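Local coordinates for structural polyprotein, VP1 (Israeli acute paralysis virus, PDB 5CDD) that probably serves as a structural component of the virion shell, being the jelly-roll capsid protein VP1 cut from a longer polyprotein, at residues T64-T67 with N68-A72; D16-A20 with E21-H25. All blocks are in the same frame, centred on the assembly; numbering follows the deposited sequence.

Contact 1 of 2, residues T64-T67 with N68-A72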
loop_
_atom_site.group_PDB
_atom_site.type_symbol
_atom_site.label_atom_id
_atom_site.label_comp_id
_atom_site.label_asym_id
_atom_site.label_seq_id
_atom_site.Cartn_x
_atom_site.Cartn_y
_atom_site.Cartn_z
ATOM N N THR A 64 5.807 -43.679 -20.657
ATOM C CA THR A 64 7.079 -44.375 -20.721
ATOM C C THR A 64 7.182 -45.004 -22.108
ATOM O O THR A 64 8.274 -45.222 -22.624
ATOM C CB THR A 64 7.180 -45.483 -19.656
ATOM O OG1 THR A 64 6.026 -46.328 -19.722
ATOM C CG2 THR A 64 7.289 -44.888 -18.264
ATOM N N ASP A 65 6.030 -45.278 -22.715
ATOM C CA ASP A 65 5.987 -45.866 -24.050
ATOM C C ASP A 65 6.640 -44.915 -25.042
ATOM O O ASP A 65 7.197 -45.337 -26.055
ATOM C CB ASP A 65 4.543 -46.139 -24.480
ATOM C CG ASP A 65 3.864 -47.189 -23.616
ATOM O OD1 ASP A 65 4.577 -47.944 -22.916
ATOM O OD2 ASP A 65 2.615 -47.270 -23.647
ATOM N N LEU A 66 6.561 -43.626 -24.738
ATOM C CA LEU A 66 7.149 -42.587 -25.570
ATOM C C LEU A 66 8.479 -42.160 -24.962
ATOM O O LEU A 66 9.470 -41.963 -25.663
ATOM C CB LEU A 66 6.214 -41.377 -25.634
ATOM C CG LEU A 66 6.788 -40.095 -26.245
ATOM C CD1 LEU A 66 7.102 -40.325 -27.712
ATOM C CD2 LEU A 66 5.793 -38.959 -26.086
ATOM N N THR A 67 8.476 -42.028 -23.642
ATOM C CA THR A 67 9.638 -41.610 -22.871
ATOM C C THR A 67 10.859 -42.517 -22.988
ATOM O O THR A 67 11.976 -42.029 -23.152
ATOM C CB THR A 67 9.243 -41.452 -21.382
ATOM O OG1 THR A 67 8.863 -40.093 -21.141
ATOM C CG2 THR A 67 10.379 -41.848 -20.456
ATOM N N ASN A 68 10.656 -43.827 -22.901
ATOM C CA ASN A 68 11.775 -44.759 -22.996
ATOM C C ASN A 68 12.594 -44.514 -24.257
ATOM O O ASN A 68 13.825 -44.564 -24.229
ATOM C CB ASN A 68 11.283 -46.207 -22.981
ATOM C CG ASN A 68 10.657 -46.596 -21.656
ATOM O OD1 ASN A 68 11.164 -46.249 -20.590
ATOM N ND2 ASN A 68 9.557 -47.335 -21.718
ATOM N N THR A 69 11.906 -44.242 -25.360
ATOM C CA THR A 69 12.572 -43.991 -26.631
ATOM C C THR A 69 13.264 -42.631 -26.652
ATOM O O THR A 69 14.473 -42.542 -26.862
ATOM C CB THR A 69 11.569 -44.048 -27.798
ATOM O OG1 THR A 69 10.904 -45.316 -27.792
ATOM C CG2 THR A 69 12.288 -43.864 -29.124
ATOM N N THR A 70 12.492 -41.573 -26.425
ATOM C CA THR A 70 13.032 -40.220 -26.440
ATOM C C THR A 70 14.165 -39.986 -25.443
ATOM O O THR A 70 15.018 -39.128 -25.669
ATOM C CB THR A 70 11.924 -39.172 -26.189
ATOM O OG1 THR A 70 11.426 -39.302 -24.854
ATOM C CG2 THR A 70 10.779 -39.371 -27.171
ATOM N N ASP A 71 14.182 -40.737 -24.345
ATOM C CA ASP A 71 15.239 -40.574 -23.349
ATOM C C ASP A 71 16.584 -41.041 -23.882
ATOM O O ASP A 71 17.633 -40.576 -23.435
ATOM C CB ASP A 71 14.935 -41.367 -22.075
ATOM C CG ASP A 71 13.940 -40.673 -21.173
ATOM O OD1 ASP A 71 14.013 -39.432 -21.045
ATOM O OD2 ASP A 71 13.098 -41.375 -20.575
ATOM N N ALA A 72 16.550 -41.966 -24.832
ATOM C CA ALA A 72 17.773 -42.509 -25.402
ATOM C C ALA A 72 18.308 -41.704 -26.582
ATOM O O ALA A 72 19.519 -41.624 -26.784
ATOM C CB ALA A 72 17.542 -43.951 -25.822
#
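The carboxamide of N68 is laid back along the helix so that the carbonyl oxygen of T64 sits over one of its faces, with T64 CB beside its nitrogen end at 3.7 Å from ND2. Within helix 64-73, packed on a sheet of the capsid jelly roll, D71 repeats this i to i+4 arrangement: T67 O lies over one face of its carboxylate, while OD1 forms a salt bridge with R182 on strand 176-184. Both flat groups fold back because CG is anti to the carbonyl carbon (chi1 -66° in N68 and -79° in D71). The N68 amide, though close to T64 O, does not bond to it; the N68 backbone N does, at 2.8 Å. On the flank turned to strand 47-55, L66 CD1 meets T70 CG2 at 3.8 Å, and both side chains touch I49. T70 uses both branches, its methyl continuing the apolar patch and its hydroxyl turning back to the backbone. T67 O is thereby held twice, by D71 N at 2.8 Å and, from a tilted position beside the carbonyl, by T70 OG1 at 3.3 Å.

Contact 2 of 2, residues D16-A20 with E21-H25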
loop_
_atom_site.group_PDB
_atom_site.type_symbol
_atom_site.label_atom_id
_atom_site.label_comp_id
_atom_site.label_asym_id
_atom_site.label_seq_id
_atom_site.Cartn_x
_atom_site.Cartn_y
_atom_site.Cartn_z
ATOM N N ASP A 16 48.780 -11.475 -23.322
ATOM C CA ASP A 16 48.712 -10.680 -22.097
ATOM C C ASP A 16 47.186 -10.801 -21.934
ATOM O O ASP A 16 46.459 -10.601 -22.905
ATOM C CB ASP A 16 49.095 -9.202 -22.336
ATOM C CG ASP A 16 50.443 -9.029 -23.027
ATOM O OD1 ASP A 16 51.482 -9.320 -22.407
ATOM O OD2 ASP A 16 50.466 -8.586 -24.197
ATOM N N SER A 17 46.696 -11.140 -20.743
ATOM C CA SER A 17 45.252 -11.327 -20.555
ATOM C C SER A 17 44.378 -10.151 -20.109
ATOM O O SER A 17 44.772 -8.986 -20.214
ATOM C CB SER A 17 45.005 -12.504 -19.611
ATOM O OG SER A 17 45.285 -13.730 -20.273
ATOM N N THR A 18 43.177 -10.476 -19.628
ATOM C CA THR A 18 42.216 -9.476 -19.172
ATOM C C THR A 18 41.334 -10.125 -18.115
ATOM O O THR A 18 41.746 -11.040 -17.383
ATOM C CB THR A 18 41.257 -9.031 -20.315
ATOM O OG1 THR A 18 41.853 -9.312 -21.590
ATOM C CG2 THR A 18 40.943 -7.534 -20.208
ATOM N N ASP A 19 40.114 -9.614 -18.053
ATOM C CA ASP A 19 39.094 -10.141 -17.185
ATOM C C ASP A 19 38.311 -10.804 -18.307
ATOM O O ASP A 19 37.376 -10.228 -18.849
ATOM C CB ASP A 19 38.269 -9.015 -16.553
ATOM C CG ASP A 19 39.048 -7.701 -16.449
ATOM O OD1 ASP A 19 39.699 -7.308 -17.450
ATOM O OD2 ASP A 19 38.997 -7.049 -15.378
ATOM N N ALA A 20 38.755 -11.987 -18.710
ATOM C CA ALA A 20 38.081 -12.712 -19.772
ATOM C C ALA A 20 36.589 -12.629 -19.510
ATOM O O ALA A 20 35.777 -12.764 -20.420
ATOM C CB ALA A 20 38.531 -14.157 -19.786
ATOM N N GLU A 21 36.252 -12.389 -18.247
ATOM C CA GLU A 21 34.875 -12.270 -17.788
ATOM C C GLU A 21 34.274 -10.925 -18.196
ATOM O O GLU A 21 33.143 -10.867 -18.677
ATOM C CB GLU A 21 34.840 -12.404 -16.268
ATOM C CG GLU A 21 35.980 -13.248 -15.717
ATOM C CD GLU A 21 36.065 -13.198 -14.205
ATOM O OE1 GLU A 21 36.099 -12.076 -13.650
ATOM O OE2 GLU A 21 36.105 -14.277 -13.575
ATOM N N THR A 22 35.024 -9.845 -17.992
ATOM C CA THR A 22 34.544 -8.512 -18.349
ATOM C C THR A 22 34.244 -8.461 -19.837
ATOM O O THR A 22 33.213 -7.938 -20.254
ATOM C CB THR A 22 35.582 -7.420 -18.018
ATOM O OG1 THR A 22 35.775 -7.357 -16.600
ATOM C CG2 THR A 22 35.101 -6.065 -18.507
ATOM N N GLN A 23 35.155 -9.002 -20.635
ATOM C CA GLN A 23 34.971 -9.031 -22.074
ATOM C C GLN A 23 33.798 -9.924 -22.456
ATOM O O GLN A 23 33.027 -9.584 -23.348
ATOM C CB GLN A 23 36.251 -9.508 -22.750
ATOM C CG GLN A 23 37.295 -8.412 -22.864
ATOM C CD GLN A 23 38.620 -8.906 -23.412
ATOM O OE1 GLN A 23 39.356 -9.626 -22.737
ATOM N NE2 GLN A 23 38.930 -8.518 -24.647
ATOM N N ASN A 24 33.655 -11.062 -21.782
ATOM C CA ASN A 24 32.542 -11.964 -22.071
ATOM C C ASN A 24 31.206 -11.253 -21.888
ATOM O O ASN A 24 30.354 -11.272 -22.781
ATOM C CB ASN A 24 32.588 -13.199 -21.168
ATOM C CG ASN A 24 33.635 -14.201 -21.603
ATOM O OD1 ASN A 24 33.754 -15.280 -21.026
ATOM N ND2 ASN A 24 34.405 -13.847 -22.627
ATOM N N HIS A 25 31.027 -10.634 -20.724
ATOM C CA HIS A 25 29.803 -9.909 -20.414
ATOM C C HIS A 25 29.600 -8.804 -21.425
ATOM O O HIS A 25 28.483 -8.561 -21.843
ATOM C CB HIS A 25 29.879 -9.347 -18.992
ATOM C CG HIS A 25 28.737 -8.452 -18.615
ATOM N ND1 HIS A 25 28.764 -7.088 -18.820
ATOM C CD2 HIS A 25 27.562 -8.716 -17.994
ATOM C CE1 HIS A 25 27.658 -6.552 -18.336
ATOM N NE2 HIS A 25 26.912 -7.516 -17.829
#
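T18 and Q23 meet across the start of a helix, their side chains at about a right angle. The hydroxyl of T18 donates to the side-chain carbonyl of Q23, with OG1 and OE1 2.8 Å apart. The donor stands above the plane of the Q23 amide, 41° out of it, so the approach is not along a lone pair. Q23 gets there by running its chain extended beyond CG, with CG beside its own backbone N, which carries the amide back past the first turn toward the loop.

D19, at the N-cap position, makes no capping bond with its carboxylate. Its side chain lies alongside that of T22, pointing the same way, with D19 CB 3.5 Å from T22 CB. Here the backbone opens the helix: D19 O accepts from Q23 N at 3.1 Å, and weakly from T22 N. H25 N bonds to E21 O, continuing the helical pattern. Against this same surface comes a second copy of the protein, where D19 packs on T22 in both directions and the two D19 carboxylates come close, a pairing of like charges that could raise their proton affinity. The segment belongs to an extended N-terminal region, and the centre of the contact lies about 35 Å from the centre of the chain. Residues 16-19 lie in the loop after strand 11-13, A20 starts helix 20-31, and residues 21-25 continue it, with A20, Q23 and N24 packing on a neighbouring chain of the structural polyprotein.

In the fold
From the N terminus, the chain first reaches contact 2, where the loop after strand 11-13 turns into helix 20-31. It then enters the jelly roll through strand 47-55 and, after the short strand 61-62, forms helix 64-73, the site of contact 1. Each contact joins segments that follow one another without a gap, so neither closes a long loop, and the two stand in series without nesting or crossing. The centres of contact 1 and contact 2 are about 42 Å apart, and the two do not touch. Contact 1 belongs to the domain itself, tying its helix to strands 47-55 and 176-184, whereas contact 2 shapes an outlying N-terminal region that meets other chains of the capsid assembly.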